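Local structure of polysialic acid O-acetyltransferase (Escherichia coli, 3JQY) at residues D34-N40 with Q56-N62. The protein transfers acetyl groups from acetyl-CoA to hydroxyls of capsular polysialic acid, acting as a homotrimer of the hexapeptide-repeat family. Residues are numbered along the deposited sequence; the frame is centred on the assembly and turned at random.
Sequences DDNGSGN and QFNGNNN
Two successive coils of the left-handed beta-helix meet here at equivalent corners, 34-40 stacked on 56-62, each leaving a strand; 34-40 bends through Gly37 and Gly39, 56-62 through Gly59 and a run of asparagines. The register is parallel, Asp34 beside Gln56 and Asp35 beside Phe57 (CA-CA 4.9 and 4.7 Å), closed by Phe57 N to Asp34 O (2.8 Å) and Asn36 N to Phe57 O (2.9 Å). Asn40 and Phe57 have the largest areas buried by the contact, 90 and 83 Å². Phe57 (chi1 m) points into the coil, where Asn40 CB lies over one face of its ring in a CH-pi contact, 3.7 Å from the centroid; in the next coil the ring of Phe79 meets that of Phe57 with nearly parallel planes. On the outward face Asp34 (chi1 t) takes a hydrogen bond at OD2 from Gln56 NE2 (2.6 Å). Asp35 OD1 accepts from Gly37 N (2.9 Å), an Asx turn opening the bend of 34-40. Gly37 and Gly39 have no room for a CB against 56-62. Between them, Ser38 O accepts from Asn61 N (2.9 Å) and Ser38 N donates to Asn60 OD1 (2.8 Å).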
ATOM      1  N   ASP B  34      29.846   7.928   6.115  1.00 18.68           N
ATOM      2  CA  ASP B  34      29.853   9.154   6.897  1.00 20.50           C
ATOM      3  C   ASP B  34      29.812   8.807   8.379  1.00 23.89           C
ATOM      4  O   ASP B  34      28.912   8.113   8.840  1.00 20.71           O
ATOM      5  CB  ASP B  34      28.666  10.035   6.526  1.00 23.68           C
ATOM      6  CG  ASP B  34      28.714  11.380   7.212  1.00 38.19           C
ATOM      7  OD1 ASP B  34      29.801  11.997   7.227  1.00 48.69           O
ATOM      8  OD2 ASP B  34      27.670  11.816   7.740  1.00 46.42           O
ATOM      9  N   ASP B  35      30.788   9.300   9.128  1.00 22.89           N
ATOM     10  CA  ASP B  35      30.936   8.905  10.522  1.00 24.41           C
ATOM     11  C   ASP B  35      30.988  10.129  11.427  1.00 28.47           C
ATOM     12  O   ASP B  35      31.930  10.920  11.358  1.00 30.68           O
ATOM     13  CB  ASP B  35      32.197   8.052  10.675  1.00 24.21           C
ATOM     14  CG  ASP B  35      32.322   7.421  12.050  1.00 17.39           C
ATOM     15  OD1 ASP B  35      31.588   7.836  12.968  1.00 25.82           O
ATOM     16  OD2 ASP B  35      33.170   6.513  12.205  1.00 27.97           O
ATOM     17  N   ASN B  36      29.964  10.290  12.262  1.00 24.56           N
ATOM     18  CA  ASN B  36      29.886  11.425  13.174  1.00 22.79           C
ATOM     19  C   ASN B  36      30.214  11.072  14.622  1.00 23.14           C
ATOM     20  O   ASN B  36      30.098  11.918  15.509  1.00 34.31           O
ATOM     21  CB  ASN B  36      28.497  12.061  13.124  1.00 31.68           C
ATOM     22  CG  ASN B  36      28.135  12.565  11.748  1.00 43.86           C
ATOM     23  OD1 ASN B  36      28.995  12.706  10.873  1.00 40.32           O
ATOM     24  ND2 ASN B  36      26.853  12.845  11.546  1.00 36.05           N
ATOM     25  N   GLY B  37      30.626   9.830  14.859  1.00 23.05           N
ATOM     26  CA  GLY B  37      30.889   9.360  16.207  1.00 19.48           C
ATOM     27  C   GLY B  37      32.267   8.738  16.362  1.00 20.54           C
ATOM     28  O   GLY B  37      33.101   8.821  15.462  1.00 23.84           O
ATOM     29  N   SER B  38      32.505   8.114  17.512  1.00 18.58           N
ATOM     30  CA  SER B  38      33.785   7.470  17.784  1.00 19.37           C
ATOM     31  C   SER B  38      33.637   5.959  17.935  1.00 19.19           C
ATOM     32  O   SER B  38      32.567   5.456  18.283  1.00 17.88           O
ATOM     33  CB  SER B  38      34.402   8.048  19.060  1.00 26.21           C
ATOM     34  OG  SER B  38      33.571   7.783  20.173  1.00 31.66           O
ATOM     35  N   GLY B  39      34.721   5.243  17.662  1.00 17.79           N
ATOM     36  CA  GLY B  39      34.785   3.815  17.907  1.00 15.79           C
ATOM     37  C   GLY B  39      34.019   2.967  16.910  1.00 12.60           C
ATOM     38  O   GLY B  39      33.925   1.755  17.081  1.00 16.88           O
ATOM     39  N   ASN B  40      33.471   3.596  15.874  1.00 14.34           N
ATOM     40  CA  ASN B  40      32.669   2.874  14.883  1.00 14.35           C
ATOM     41  C   ASN B  40      33.507   1.999  13.959  1.00 16.61           C
ATOM     42  O   ASN B  40      34.642   2.345  13.628  1.00 15.34           O
ATOM     43  CB  ASN B  40      31.839   3.859  14.061  1.00 14.23           C
ATOM     44  CG  ASN B  40      30.852   4.630  14.910  1.00 15.29           C
ATOM     45  OD1 ASN B  40      30.782   5.860  14.839  1.00 18.44           O
ATOM     46  ND2 ASN B  40      30.091   3.914  15.725  1.00 13.27           N
ATOM     47  N   GLN B  56      25.876   5.447   7.485  1.00 14.95           N
ATOM     48  CA  GLN B  56      25.873   6.673   8.259  1.00 16.18           C
ATOM     49  C   GLN B  56      25.942   6.303   9.730  1.00 14.51           C
ATOM     50  O   GLN B  56      25.046   5.646  10.247  1.00 15.48           O
ATOM     51  CB  GLN B  56      24.592   7.465   7.978  1.00 17.51           C
ATOM     52  CG  GLN B  56      24.429   8.722   8.812  1.00 24.45           C
ATOM     53  CD  GLN B  56      25.268   9.866   8.301  1.00 30.78           C
ATOM     54  OE1 GLN B  56      25.211  10.213   7.119  1.00 35.12           O
ATOM     55  NE2 GLN B  56      26.052  10.470   9.189  1.00 27.27           N
ATOM     56  N   PHE B  57      27.010   6.714  10.404  1.00 13.02           N
ATOM     57  CA  PHE B  57      27.148   6.483  11.837  1.00 14.26           C
ATOM     58  C   PHE B  57      26.805   7.770  12.577  1.00 19.26           C
ATOM     59  O   PHE B  57      27.588   8.722  12.560  1.00 19.38           O
ATOM     60  CB  PHE B  57      28.590   6.094  12.195  1.00 13.48           C
ATOM     61  CG  PHE B  57      29.036   4.748  11.656  1.00 15.76           C
ATOM     62  CD1 PHE B  57      28.616   3.571  12.257  1.00 13.21           C
ATOM     63  CD2 PHE B  57      29.914   4.670  10.588  1.00 19.34           C
ATOM     64  CE1 PHE B  57      29.037   2.342  11.788  1.00 14.66           C
ATOM     65  CE2 PHE B  57      30.345   3.443  10.110  1.00 17.87           C
ATOM     66  CZ  PHE B  57      29.908   2.275  10.714  1.00 16.30           C
ATOM     67  N   ASN B  58      25.635   7.805  13.208  1.00 14.66           N
ATOM     68  CA  ASN B  58      25.240   8.943  14.039  1.00 17.28           C
ATOM     69  C   ASN B  58      25.276   8.539  15.509  1.00 21.61           C
ATOM     70  O   ASN B  58      24.278   8.657  16.223  1.00 26.60           O
ATOM     71  CB  ASN B  58      23.825   9.418  13.694  1.00 16.19           C
ATOM     72  CG  ASN B  58      23.740  10.122  12.352  1.00 16.82           C
ATOM     73  OD1 ASN B  58      24.716  10.682  11.863  1.00 20.88           O
ATOM     74  ND2 ASN B  58      22.555  10.097  11.751  1.00 20.92           N
ATOM     75  N   GLY B  59      26.428   8.053  15.948  1.00 18.17           N
ATOM     76  CA  GLY B  59      26.596   7.560  17.301  1.00 16.18           C
ATOM     77  C   GLY B  59      27.942   6.874  17.443  1.00 13.13           C
ATOM     78  O   GLY B  59      28.760   6.917  16.534  1.00 17.01           O
ATOM     79  N   ASN B  60      28.157   6.229  18.584  1.00 14.66           N
ATOM     80  CA  ASN B  60      29.451   5.635  18.901  1.00 15.00           C
ATOM     81  C   ASN B  60      29.412   4.121  19.053  1.00 12.61           C
ATOM     82  O   ASN B  60      28.376   3.544  19.390  1.00 14.66           O
ATOM     83  CB  ASN B  60      29.981   6.243  20.202  1.00 23.58           C
ATOM     84  CG  ASN B  60      29.923   7.757  20.204  1.00 24.11           C
ATOM     85  OD1 ASN B  60      30.236   8.402  19.205  1.00 19.96           O
ATOM     86  ND2 ASN B  60      29.525   8.334  21.336  1.00 25.54           N
ATOM     87  N   ASN B  61      30.558   3.486  18.822  1.00 13.59           N
ATOM     88  CA  ASN B  61      30.734   2.068  19.114  1.00 17.03           C
ATOM     89  C   ASN B  61      29.733   1.184  18.393  1.00 13.22           C
ATOM     90  O   ASN B  61      29.244   0.200  18.953  1.00 14.81           O
ATOM     91  CB  ASN B  61      30.673   1.825  20.622  1.00 17.57           C
ATOM     92  CG  ASN B  61      31.742   2.598  21.367  1.00 21.40           C
ATOM     93  OD1 ASN B  61      31.511   3.104  22.465  1.00 34.29           O
ATOM     94  ND2 ASN B  61      32.916   2.712  20.759  1.00 20.04           N
ATOM     95  N   ASN B  62      29.431   1.548  17.151  1.00 13.04           N
ATOM     96  CA  ASN B  62      28.571   0.737  16.295  1.00 16.13           C
ATOM     97  C   ASN B  62      29.413  -0.165  15.415  1.00 12.40           C
ATOM     98  O   ASN B  62      30.588   0.103  15.192  1.00 13.55           O
ATOM     99  CB  ASN B  62      27.722   1.640  15.407  1.00 12.08           C
ATOM    100  CG  ASN B  62      26.847   2.578  16.206  1.00 13.38           C
ATOM    101  OD1 ASN B  62      27.082   3.786  16.250  1.00 19.24           O
ATOM    102  ND2 ASN B  62      25.835   2.028  16.847  1.00  9.27           N
TER
HETATM  103  O   HOH W   1      33.941   5.450  21.368  1.00 25.13           O
HETATM  104  O   HOH W   2      32.562  -0.608  17.223  1.00 26.78           O